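Local coordinates for glucokinase (Streptomyces griseus, PDB 3VGL), which probably phosphorylates D-glucose at the expense of ATP to give glucose 6-phosphate, as a zinc-containing kinase of the ROK family, at residues G66-L76 with R146-H157; L184-N193 with V210-I218. One frame throughout, in Å; residues are numbered along the deposited sequence.

Contact 1. Residues G66-L76 with R146-H157; sequences GYVDDKRATVL and RGRFGVAAEFGH. With ZN (zinc ion), chain B; BGC (beta-D-glucopyranose), chain D.
Tyr67 and Val151 lie level, CA atoms 5.5 Å apart, and the backbones draw closest at the type I turn Asp69-Arg72, where the CA atoms of Asp70 and Gly150 come within 3.8 Å; a CB on Gly150 would strike Asp70 N. No clear direct hydrogen bond joins the segments; waters do, one accepting from Val68 N and within hydrogen-bonding distance of Gly150 O, another donating to Asp70 OD1 and Phe149 O. At the outer end the guanidinium groups of Arg72 and Arg146 stack nearly parallel, planes 5° apart and CZ over CZ at 3.4 Å; Glu103, salt-bridged to Arg146 NE, probably offsets the like charges. Further in, Val151 CB packs on Tyr67 CD2 at 3.7 Å. CG of Glu154 lies over one face of the Tyr67 ring, 3.6 Å from its centroid, in a CH-pi contact. The Glu154 chain, bent at chi2 (-61°), sends both carboxylate oxygens to the sugar: OE1 accepts from glucose O2 and OE2 from O3, each at 2.7 Å. His157 NE2 donates to O2, while its ND1 binds zinc with Cys167, Cys169 and Cys174. The inner end belongs to the glucose pocket of this ROK kinase, where a zinc-bound histidine holds the sugar.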
loop_
_atom_site.group_PDB
_atom_site.type_symbol
_atom_site.label_atom_id
_atom_site.label_comp_id
_atom_site.label_asym_id
_atom_site.label_seq_id
_atom_site.Cartn_x
_atom_site.Cartn_y
_atom_site.Cartn_z
ATOM N N GLY A 66 23.498 -4.892 13.780
ATOM C CA GLY A 66 22.310 -5.146 14.585
ATOM C C GLY A 66 22.048 -4.007 15.539
ATOM O O GLY A 66 22.782 -3.015 15.559
ATOM N N TYR A 67 20.988 -4.180 16.339
ATOM C CA TYR A 67 20.592 -3.220 17.365
ATOM C C TYR A 67 21.599 -3.358 18.507
ATOM O O TYR A 67 21.653 -4.403 19.155
ATOM C CB TYR A 67 19.186 -3.592 17.893
ATOM C CG TYR A 67 18.002 -3.200 17.001
ATOM C CD1 TYR A 67 17.929 -3.620 15.673
ATOM C CD2 TYR A 67 16.948 -2.436 17.508
ATOM C CE1 TYR A 67 16.824 -3.287 14.878
ATOM C CE2 TYR A 67 15.830 -2.095 16.709
ATOM C CZ TYR A 67 15.810 -2.503 15.391
ATOM O OH TYR A 67 14.738 -2.164 14.578
ATOM N N VAL A 68 22.406 -2.317 18.708
ATOM C CA VAL A 68 23.426 -2.293 19.765
ATOM C C VAL A 68 22.957 -1.417 20.923
ATOM O O VAL A 68 22.386 -0.338 20.706
ATOM C CB VAL A 68 24.752 -1.781 19.193
ATOM C CG1 VAL A 68 25.817 -1.621 20.318
ATOM C CG2 VAL A 68 25.239 -2.744 18.120
ATOM N N ASP A 69 23.224 -1.870 22.146
ATOM C CA ASP A 69 22.775 -1.163 23.358
ATOM C C ASP A 69 23.512 0.155 23.650
ATOM O O ASP A 69 24.531 0.448 23.032
ATOM C CB ASP A 69 22.846 -2.107 24.552
ATOM C CG ASP A 69 24.265 -2.317 25.053
ATOM O OD1 ASP A 69 25.209 -2.457 24.239
ATOM O OD2 ASP A 69 24.422 -2.332 26.285
ATOM N N ASP A 70 22.994 0.946 24.596
ATOM C CA ASP A 70 23.560 2.273 24.896
ATOM C C ASP A 70 24.946 2.201 25.553
ATOM O O ASP A 70 25.714 3.166 25.518
ATOM C CB ASP A 70 22.599 3.083 25.779
ATOM C CG ASP A 70 22.248 2.365 27.068
ATOM O OD1 ASP A 70 21.688 1.248 26.999
ATOM O OD2 ASP A 70 22.541 2.916 28.153
ATOM N N LYS A 71 25.243 1.051 26.146
ATOM C CA LYS A 71 26.561 0.783 26.732
ATOM C C LYS A 71 27.604 0.342 25.693
ATOM O O LYS A 71 28.769 0.124 26.031
ATOM C CB LYS A 71 26.456 -0.262 27.849
ATOM C CG LYS A 71 25.562 0.165 29.011
ATOM C CD LYS A 71 25.985 -0.461 30.332
ATOM C CE LYS A 71 26.971 0.444 31.086
ATOM N NZ LYS A 71 27.407 -0.115 32.395
ATOM N N ARG A 72 27.189 0.206 24.433
ATOM C CA ARG A 72 28.123 -0.122 23.344
ATOM C C ARG A 72 28.892 -1.423 23.607
ATOM O O ARG A 72 30.126 -1.488 23.463
ATOM C CB ARG A 72 29.058 1.064 23.039
ATOM C CG ARG A 72 28.305 2.314 22.551
ATOM C CD ARG A 72 29.128 3.569 22.747
ATOM N NE ARG A 72 28.318 4.657 23.287
ATOM C CZ ARG A 72 28.794 5.866 23.577
ATOM N NH1 ARG A 72 30.074 6.149 23.362
ATOM N NH2 ARG A 72 27.986 6.797 24.076
ATOM N N ALA A 73 28.151 -2.454 24.003
ATOM C CA ALA A 73 28.751 -3.723 24.411
ATOM C C ALA A 73 28.019 -4.975 23.934
ATOM O O ALA A 73 28.607 -6.058 23.850
ATOM C CB ALA A 73 28.897 -3.760 25.933
ATOM N N THR A 74 26.734 -4.823 23.627
ATOM C CA THR A 74 25.862 -5.952 23.384
ATOM C C THR A 74 25.019 -5.718 22.143
ATOM O O THR A 74 24.473 -4.633 21.956
ATOM C CB THR A 74 24.926 -6.137 24.585
ATOM O OG1 THR A 74 25.725 -6.454 25.732
ATOM C CG2 THR A 74 23.909 -7.244 24.365
ATOM N N VAL A 75 24.943 -6.737 21.293
ATOM C CA VAL A 75 23.990 -6.717 20.173
ATOM C C VAL A 75 22.646 -7.251 20.687
ATOM O O VAL A 75 22.493 -8.451 20.885
ATOM C CB VAL A 75 24.503 -7.520 18.945
ATOM C CG1 VAL A 75 23.519 -7.345 17.757
ATOM C CG2 VAL A 75 25.919 -7.043 18.509
ATOM N N LEU A 76 21.696 -6.343 20.908
ATOM C CA LEU A 76 20.360 -6.683 21.458
ATOM C C LEU A 76 19.578 -7.586 20.511
ATOM O O LEU A 76 18.926 -8.536 20.934
ATOM C CB LEU A 76 19.533 -5.420 21.775
ATOM C CG LEU A 76 20.105 -4.450 22.811
ATOM C CD1 LEU A 76 19.308 -3.147 22.894
ATOM C CD2 LEU A 76 20.153 -5.149 24.172
ATOM N N ARG A 146 22.891 7.971 19.254
ATOM C CA ARG A 146 22.489 6.574 19.390
ATOM C C ARG A 146 21.128 6.410 20.072
ATOM O O ARG A 146 20.586 5.306 20.119
ATOM C CB ARG A 146 23.581 5.783 20.149
ATOM C CG ARG A 146 24.961 5.841 19.499
ATOM C CD ARG A 146 25.970 5.283 20.472
ATOM N NE ARG A 146 27.364 5.508 20.086
ATOM C CZ ARG A 146 28.055 6.619 20.331
ATOM N NH1 ARG A 146 27.484 7.661 20.943
ATOM N NH2 ARG A 146 29.328 6.682 19.961
ATOM N N GLY A 147 20.581 7.505 20.604
ATOM C CA GLY A 147 19.303 7.497 21.305
ATOM C C GLY A 147 19.384 7.016 22.745
ATOM O O GLY A 147 20.464 6.646 23.226
ATOM N N ARG A 148 18.246 7.010 23.426
ATOM C CA ARG A 148 18.183 6.663 24.854
ATOM C C ARG A 148 18.631 5.230 25.155
ATOM O O ARG A 148 19.303 4.973 26.178
ATOM C CB ARG A 148 16.778 6.933 25.393
ATOM C CG ARG A 148 16.464 6.298 26.730
ATOM C CD ARG A 148 17.251 6.931 27.892
ATOM N NE ARG A 148 16.903 6.292 29.155
ATOM C CZ ARG A 148 17.428 5.149 29.590
ATOM N NH1 ARG A 148 18.333 4.501 28.865
ATOM N NH2 ARG A 148 17.025 4.653 30.755
ATOM N N PHE A 149 18.266 4.305 24.275
ATOM C CA PHE A 149 18.545 2.895 24.493
ATOM C C PHE A 149 19.595 2.341 23.546
ATOM O O PHE A 149 19.841 1.130 23.531
ATOM C CB PHE A 149 17.250 2.081 24.458
ATOM C CG PHE A 149 16.217 2.559 25.444
ATOM C CD1 PHE A 149 16.376 2.330 26.817
ATOM C CD2 PHE A 149 15.079 3.232 25.007
ATOM C CE1 PHE A 149 15.418 2.765 27.710
ATOM C CE2 PHE A 149 14.116 3.680 25.913
ATOM C CZ PHE A 149 14.281 3.443 27.265
ATOM N N GLY A 150 20.227 3.223 22.772
ATOM C CA GLY A 150 21.329 2.838 21.909
ATOM C C GLY A 150 20.903 2.427 20.519
ATOM O O GLY A 150 21.749 2.213 19.645
ATOM N N VAL A 151 19.592 2.374 20.292
ATOM C CA VAL A 151 19.070 1.789 19.055
ATOM C C VAL A 151 18.375 2.762 18.103
ATOM O O VAL A 151 17.551 2.345 17.261
ATOM C CB VAL A 151 18.198 0.549 19.335
ATOM C CG1 VAL A 151 19.022 -0.529 20.070
ATOM C CG2 VAL A 151 16.935 0.916 20.130
ATOM N N ALA A 152 18.766 4.035 18.168
ATOM C CA ALA A 152 18.371 4.995 17.131
ATOM C C ALA A 152 18.936 4.588 15.772
ATOM O O ALA A 152 19.841 3.728 15.679
ATOM C CB ALA A 152 18.817 6.422 17.492
ATOM N N ALA A 153 18.400 5.209 14.727
ATOM C CA ALA A 153 18.941 5.079 13.369
ATOM C C ALA A 153 18.786 3.663 12.811
ATOM O O ALA A 153 19.570 3.219 11.965
ATOM C CB ALA A 153 20.403 5.547 13.303
ATOM N N GLU A 154 17.733 2.981 13.234
ATOM C CA GLU A 154 17.369 1.706 12.623
ATOM C C GLU A 154 16.415 1.955 11.451
ATOM O O GLU A 154 15.270 1.468 11.416
ATOM C CB GLU A 154 16.795 0.772 13.683
ATOM C CG GLU A 154 17.924 0.103 14.496
ATOM C CD GLU A 154 18.816 -0.727 13.600
ATOM O OE1 GLU A 154 18.245 -1.422 12.717
ATOM O OE2 GLU A 154 20.059 -0.667 13.797
ATOM N N PHE A 155 16.917 2.722 10.483
ATOM C CA PHE A 155 16.078 3.180 9.378
ATOM C C PHE A 155 15.554 2.023 8.516
ATOM O O PHE A 155 14.502 2.135 7.854
ATOM C CB PHE A 155 16.884 4.070 8.420
ATOM C CG PHE A 155 17.492 5.303 9.046
ATOM C CD1 PHE A 155 16.988 5.870 10.220
ATOM C CD2 PHE A 155 18.540 5.935 8.385
ATOM C CE1 PHE A 155 17.574 7.046 10.752
ATOM C CE2 PHE A 155 19.126 7.082 8.897
ATOM C CZ PHE A 155 18.656 7.641 10.081
ATOM N N GLY A 156 16.282 0.907 8.532
ATOM C CA GLY A 156 15.905 -0.246 7.707
ATOM C C GLY A 156 14.564 -0.835 8.057
ATOM O O GLY A 156 13.969 -1.538 7.258
ATOM N N HIS A 157 14.074 -0.526 9.270
ATOM C CA HIS A 157 12.818 -1.117 9.737
ATOM C C HIS A 157 11.693 -0.118 9.909
ATOM O O HIS A 157 10.667 -0.409 10.518
ATOM C CB HIS A 157 13.081 -1.979 10.995
ATOM C CG HIS A 157 14.217 -2.906 10.780
ATOM N ND1 HIS A 157 14.112 -4.018 9.967
ATOM C CD2 HIS A 157 15.528 -2.795 11.126
ATOM C CE1 HIS A 157 15.306 -4.585 9.869
ATOM N NE2 HIS A 157 16.180 -3.865 10.557
HETATM ZN ZN ZN B . 12.390 -5.078 9.372
HETATM C C2 BGC D . 20.077 -3.984 10.939
HETATM C C3 BGC D . 20.928 -2.759 11.267
HETATM C C4 BGC D . 22.179 -2.693 10.390
HETATM C C5 BGC D . 21.742 -2.823 8.941
HETATM C C6 BGC D . 22.931 -2.804 7.976
HETATM C C1 BGC D . 19.775 -3.977 9.445
HETATM O O1 BGC D . 19.080 -5.133 9.067
HETATM O O2 BGC D . 18.831 -3.845 11.648
HETATM O O3 BGC D . 21.302 -2.767 12.610
HETATM O O4 BGC D . 22.808 -1.436 10.567
HETATM O O5 BGC D . 21.008 -4.019 8.728
HETATM O O6 BGC D . 23.826 -3.868 8.253
HETATM O O HOH W 1 22.078 0.291 17.444
HETATM O O HOH W 2 24.424 1.962 20.385
HETATM O O HOH W 3 19.805 -0.574 25.629
#

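Contact 2. Residues L184-N193 with V210-I218; sequences LVRYAKQRAN and VDGIEGKHI. With ANP (phosphoaminophosphonic acid-adenylate ester), chain E.
Val185 CG2 rests 3.7 Å from Gly215 N where helix 181-194 packs on the loop and first turn of helix 215-223, at the adenine side of the nucleotide pocket in this kinase of the actin-like ATPase clan. The tight part is apolar. Ile218 sends CD1 against Ala188 CB at 3.5 Å and also touches Val185 CA, while Leu184 meets it tip to tip through CG. One helical turn after Ala188, Ala192 CB receives Ile213 CD1 at 3.6 Å. Ile213 carries CG1 anti to its carbonyl carbon (chi1 -67°) and CG2 anti to its N, which turns the two branches to different alanines: CD1 to Ala192, CG2 to Ala188. Leu202 of helix 200-204 backs both isoleucines, and Ser232 of helix 227-251 touches Ala188.

The solvent side is looser and more polar. Lys189, extended beyond CG, runs obliquely over Val210, its CB 3.7 Å from Val210 CG1 and its CE beside the carbonyl oxygens of Val210 and Ile213; its CG also touches Ile213 CD1, at 4.0 Å. Its NZ makes a weak hydrogen bond to Asp211 O, and the Asp211 carboxylate lies beyond salt-bridge range. With an alanine at Lys189, the aliphatic cover over Val210 and Ile213 would probably be lost and Asp211 O left without this weak donor. Beyond it, exposed Asn193 meets Val210 CG2 mainly through its backbone N and CA.

At the nucleotide end Gly215 leaves room for the ribose, since a CB there would clash with O2' of the ATP analogue. Leu184 CD2 lies 3.9 Å from adenine C2, and Gly215 O approaches the same carbon to 3.0 Å.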
loop_
_atom_site.group_PDB
_atom_site.type_symbol
_atom_site.label_atom_id
_atom_site.label_comp_id
_atom_site.label_asym_id
_atom_site.label_seq_id
_atom_site.Cartn_x
_atom_site.Cartn_y
_atom_site.Cartn_z
ATOM N N LEU A 184 18.228 -5.059 -4.514
ATOM C CA LEU A 184 18.784 -4.928 -5.870
ATOM C C LEU A 184 18.877 -6.280 -6.592
ATOM O O LEU A 184 18.451 -6.398 -7.751
ATOM C CB LEU A 184 20.158 -4.250 -5.815
ATOM C CG LEU A 184 20.838 -4.049 -7.187
ATOM C CD1 LEU A 184 20.087 -2.977 -7.999
ATOM C CD2 LEU A 184 22.262 -3.641 -6.910
ATOM N N VAL A 185 19.453 -7.276 -5.913
ATOM C CA VAL A 185 19.575 -8.614 -6.481
ATOM C C VAL A 185 18.200 -9.183 -6.798
ATOM O O VAL A 185 17.993 -9.771 -7.867
ATOM C CB VAL A 185 20.379 -9.526 -5.550
ATOM C CG1 VAL A 185 20.335 -10.977 -6.029
ATOM C CG2 VAL A 185 21.805 -9.017 -5.474
ATOM N N ARG A 186 17.248 -8.992 -5.888
ATOM C CA ARG A 186 15.889 -9.431 -6.127
ATOM C C ARG A 186 15.280 -8.809 -7.376
ATOM O O ARG A 186 14.660 -9.514 -8.192
ATOM C CB ARG A 186 14.994 -9.236 -4.905
ATOM C CG ARG A 186 13.919 -10.306 -4.864
ATOM C CD ARG A 186 12.970 -10.109 -3.722
ATOM N NE ARG A 186 11.929 -9.232 -4.200
ATOM C CZ ARG A 186 11.793 -7.978 -3.845
ATOM N NH1 ARG A 186 12.612 -7.445 -2.930
ATOM N NH2 ARG A 186 10.802 -7.277 -4.372
ATOM N N TYR A 187 15.489 -7.502 -7.554
ATOM C CA TYR A 187 14.931 -6.782 -8.688
ATOM C C TYR A 187 15.509 -7.308 -9.978
ATOM O O TYR A 187 14.789 -7.477 -10.965
ATOM C CB TYR A 187 15.205 -5.279 -8.592
ATOM C CG TYR A 187 14.518 -4.638 -7.396
ATOM C CD1 TYR A 187 13.259 -5.081 -6.963
ATOM C CD2 TYR A 187 15.129 -3.596 -6.711
ATOM C CE1 TYR A 187 12.628 -4.488 -5.877
ATOM C CE2 TYR A 187 14.508 -3.000 -5.611
ATOM C CZ TYR A 187 13.260 -3.443 -5.210
ATOM O OH TYR A 187 12.672 -2.860 -4.126
ATOM N N ALA A 188 16.812 -7.564 -9.974
ATOM C CA ALA A 188 17.468 -8.056 -11.189
ATOM C C ALA A 188 17.055 -9.470 -11.535
ATOM O O ALA A 188 16.891 -9.788 -12.714
ATOM C CB ALA A 188 18.952 -7.955 -11.057
ATOM N N LYS A 189 16.902 -10.322 -10.524
ATOM C CA LYS A 189 16.457 -11.691 -10.785
ATOM C C LYS A 189 15.022 -11.737 -11.303
ATOM O O LYS A 189 14.724 -12.527 -12.200
ATOM C CB LYS A 189 16.635 -12.593 -9.561
ATOM C CG LYS A 189 18.099 -12.895 -9.246
ATOM C CD LYS A 189 18.261 -13.812 -8.041
ATOM C CE LYS A 189 19.735 -14.173 -7.853
ATOM N NZ LYS A 189 19.972 -15.122 -6.729
ATOM N N GLN A 190 14.145 -10.902 -10.738
ATOM C CA GLN A 190 12.775 -10.738 -11.249
ATOM C C GLN A 190 12.792 -10.358 -12.731
ATOM O O GLN A 190 12.073 -10.954 -13.542
ATOM C CB GLN A 190 12.006 -9.648 -10.481
ATOM C CG GLN A 190 11.488 -10.016 -9.084
ATOM C CD GLN A 190 10.713 -8.867 -8.380
ATOM O OE1 GLN A 190 10.829 -7.681 -8.736
ATOM N NE2 GLN A 190 9.940 -9.228 -7.357
ATOM N N ARG A 191 13.618 -9.376 -13.078
ATOM C CA ARG A 191 13.622 -8.811 -14.423
ATOM C C ARG A 191 14.320 -9.720 -15.419
ATOM O O ARG A 191 13.888 -9.827 -16.578
ATOM C CB ARG A 191 14.217 -7.401 -14.422
ATOM C CG ARG A 191 13.274 -6.383 -13.786
ATOM C CD ARG A 191 13.983 -5.177 -13.186
ATOM N NE ARG A 191 13.025 -4.237 -12.567
ATOM C CZ ARG A 191 12.340 -4.496 -11.450
ATOM N NH1 ARG A 191 12.489 -5.649 -10.812
ATOM N NH2 ARG A 191 11.474 -3.603 -10.968
ATOM N N ALA A 192 15.388 -10.380 -14.981
ATOM C CA ALA A 192 16.093 -11.325 -15.859
ATOM C C ALA A 192 15.246 -12.569 -16.123
ATOM O O ALA A 192 15.308 -13.151 -17.222
ATOM C CB ALA A 192 17.449 -11.705 -15.280
ATOM N N ASN A 193 14.452 -12.972 -15.128
ATOM C CA ASN A 193 13.535 -14.085 -15.316
ATOM C C ASN A 193 12.407 -13.747 -16.293
ATOM O O ASN A 193 12.029 -14.583 -17.117
ATOM C CB ASN A 193 12.960 -14.597 -13.998
ATOM C CG ASN A 193 12.004 -15.754 -14.209
ATOM O OD1 ASN A 193 12.418 -16.844 -14.609
ATOM N ND2 ASN A 193 10.714 -15.509 -13.987
ATOM N N VAL A 210 19.653 -17.244 -13.931
ATOM C CA VAL A 210 19.081 -16.225 -13.041
ATOM C C VAL A 210 19.616 -16.396 -11.617
ATOM O O VAL A 210 20.000 -15.417 -10.969
ATOM C CB VAL A 210 17.531 -16.276 -13.051
ATOM C CG1 VAL A 210 16.934 -15.391 -11.949
ATOM C CG2 VAL A 210 17.001 -15.842 -14.411
ATOM N N ASP A 211 19.660 -17.646 -11.152
ATOM C CA ASP A 211 20.107 -17.966 -9.799
ATOM C C ASP A 211 21.554 -17.548 -9.548
ATOM O O ASP A 211 21.944 -17.300 -8.397
ATOM C CB ASP A 211 19.970 -19.464 -9.545
ATOM C CG ASP A 211 19.504 -19.769 -8.141
ATOM O OD1 ASP A 211 20.360 -20.089 -7.285
ATOM O OD2 ASP A 211 18.278 -19.670 -7.895
ATOM N N GLY A 212 22.339 -17.475 -10.622
ATOM C CA GLY A 212 23.754 -17.099 -10.546
ATOM C C GLY A 212 24.031 -15.600 -10.578
ATOM O O GLY A 212 25.190 -15.180 -10.543
ATOM N N ILE A 213 22.979 -14.785 -10.642
ATOM C CA ILE A 213 23.151 -13.324 -10.631
ATOM C C ILE A 213 23.621 -12.857 -9.254
ATOM O O ILE A 213 22.972 -13.154 -8.252
ATOM C CB ILE A 213 21.839 -12.576 -10.996
ATOM C CG1 ILE A 213 21.454 -12.831 -12.458
ATOM C CG2 ILE A 213 21.977 -11.057 -10.736
ATOM C CD1 ILE A 213 19.988 -12.444 -12.795
ATOM N N GLU A 214 24.751 -12.146 -9.224
ATOM C CA GLU A 214 25.288 -11.562 -7.989
ATOM C C GLU A 214 25.281 -10.035 -8.060
ATOM O O GLU A 214 25.318 -9.460 -9.148
ATOM C CB GLU A 214 26.708 -12.073 -7.728
ATOM C CG GLU A 214 26.764 -13.560 -7.410
ATOM C CD GLU A 214 28.172 -14.113 -7.395
ATOM O OE1 GLU A 214 28.311 -15.347 -7.556
ATOM O OE2 GLU A 214 29.136 -13.325 -7.241
ATOM N N GLY A 215 25.220 -9.381 -6.896
ATOM C CA GLY A 215 25.175 -7.916 -6.852
ATOM C C GLY A 215 26.210 -7.251 -7.749
ATOM O O GLY A 215 25.876 -6.392 -8.558
ATOM N N LYS A 216 27.473 -7.653 -7.618
ATOM C CA LYS A 216 28.536 -7.034 -8.398
ATOM C C LYS A 216 28.341 -7.200 -9.910
ATOM O O LYS A 216 28.708 -6.310 -10.683
ATOM C CB LYS A 216 29.912 -7.527 -7.930
ATOM C CG LYS A 216 30.306 -6.894 -6.585
ATOM C CD LYS A 216 31.556 -7.489 -5.940
ATOM C CE LYS A 216 31.712 -6.938 -4.514
ATOM N NZ LYS A 216 33.049 -7.252 -3.924
ATOM N N HIS A 217 27.717 -8.302 -10.327
ATOM C CA HIS A 217 27.385 -8.491 -11.753
ATOM C C HIS A 217 26.414 -7.409 -12.216
ATOM O O HIS A 217 26.542 -6.875 -13.314
ATOM C CB HIS A 217 26.715 -9.840 -12.011
ATOM C CG HIS A 217 27.516 -11.026 -11.579
ATOM N ND1 HIS A 217 26.950 -12.269 -11.405
ATOM C CD2 HIS A 217 28.833 -11.167 -11.290
ATOM C CE1 HIS A 217 27.881 -13.125 -11.025
ATOM N NE2 HIS A 217 29.033 -12.482 -10.945
ATOM N N ILE A 218 25.418 -7.105 -11.381
ATOM C CA ILE A 218 24.407 -6.111 -11.743
ATOM C C ILE A 218 25.049 -4.747 -11.979
ATOM O O ILE A 218 24.728 -4.056 -12.951
ATOM C CB ILE A 218 23.300 -6.012 -10.647
ATOM C CG1 ILE A 218 22.662 -7.379 -10.411
ATOM C CG2 ILE A 218 22.218 -4.969 -11.026
ATOM C CD1 ILE A 218 21.834 -7.467 -9.118
HETATM P PB ANP E . 27.417 -6.652 4.386
HETATM O O1B ANP E . 25.918 -6.338 4.423
HETATM O O2B ANP E . 27.804 -8.038 4.814
HETATM N N3B ANP E . 28.253 -5.537 5.384
HETATM P PA ANP E . 27.665 -5.469 1.725
HETATM O O1A ANP E . 28.704 -5.717 0.628
HETATM O O2A ANP E . 27.520 -4.105 2.327
HETATM O O3A ANP E . 27.923 -6.583 2.865
HETATM O "O5'" ANP E . 26.209 -5.902 1.195
HETATM C "C5'" ANP E . 25.976 -7.173 0.577
HETATM C "C4'" ANP E . 24.799 -7.060 -0.368
HETATM O "O4'" ANP E . 24.999 -5.968 -1.277
HETATM C "C3'" ANP E . 24.684 -8.307 -1.209
HETATM O "O3'" ANP E . 23.312 -8.431 -1.593
HETATM C "C2'" ANP E . 25.522 -7.941 -2.406
HETATM O "O2'" ANP E . 25.156 -8.679 -3.559
HETATM C "C1'" ANP E . 25.265 -6.453 -2.591
HETATM N N9 ANP E . 26.479 -5.749 -3.042
HETATM C C8 ANP E . 27.633 -5.577 -2.371
HETATM N N7 ANP E . 28.525 -4.856 -3.123
HETATM C C5 ANP E . 27.892 -4.557 -4.271
HETATM C C6 ANP E . 28.221 -3.838 -5.535
HETATM N N6 ANP E . 29.435 -3.255 -5.711
HETATM N N1 ANP E . 27.253 -3.759 -6.473
HETATM C C2 ANP E . 26.027 -4.322 -6.348
HETATM N N3 ANP E . 25.671 -5.000 -5.232
HETATM C C4 ANP E . 26.547 -5.137 -4.218
#

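How the contacts relate
From the N terminus, the chain passes strand 57-64 and enters contact 1 at the hairpin of strands 67-68 and 75-77. After 69 residues, which include helices 88-96 and 105-116 and the strands from 100-104 to 143-144, it returns in the loop 146-157, closing a long loop. Contact 2 follows in series, neither nested nor crossed: helix 181-194 meets 210-218 after only 16 residues, among them helix 200-204. The contacts lie on opposite sides of the chain's centre, their centres 32 Å apart and nearest atoms about 12 Å. Contact 1 joins the hairpin to the loop beside the glucose; contact 2 ties helix 181-194 to the loop and start of helix 215-223 beside the adenine.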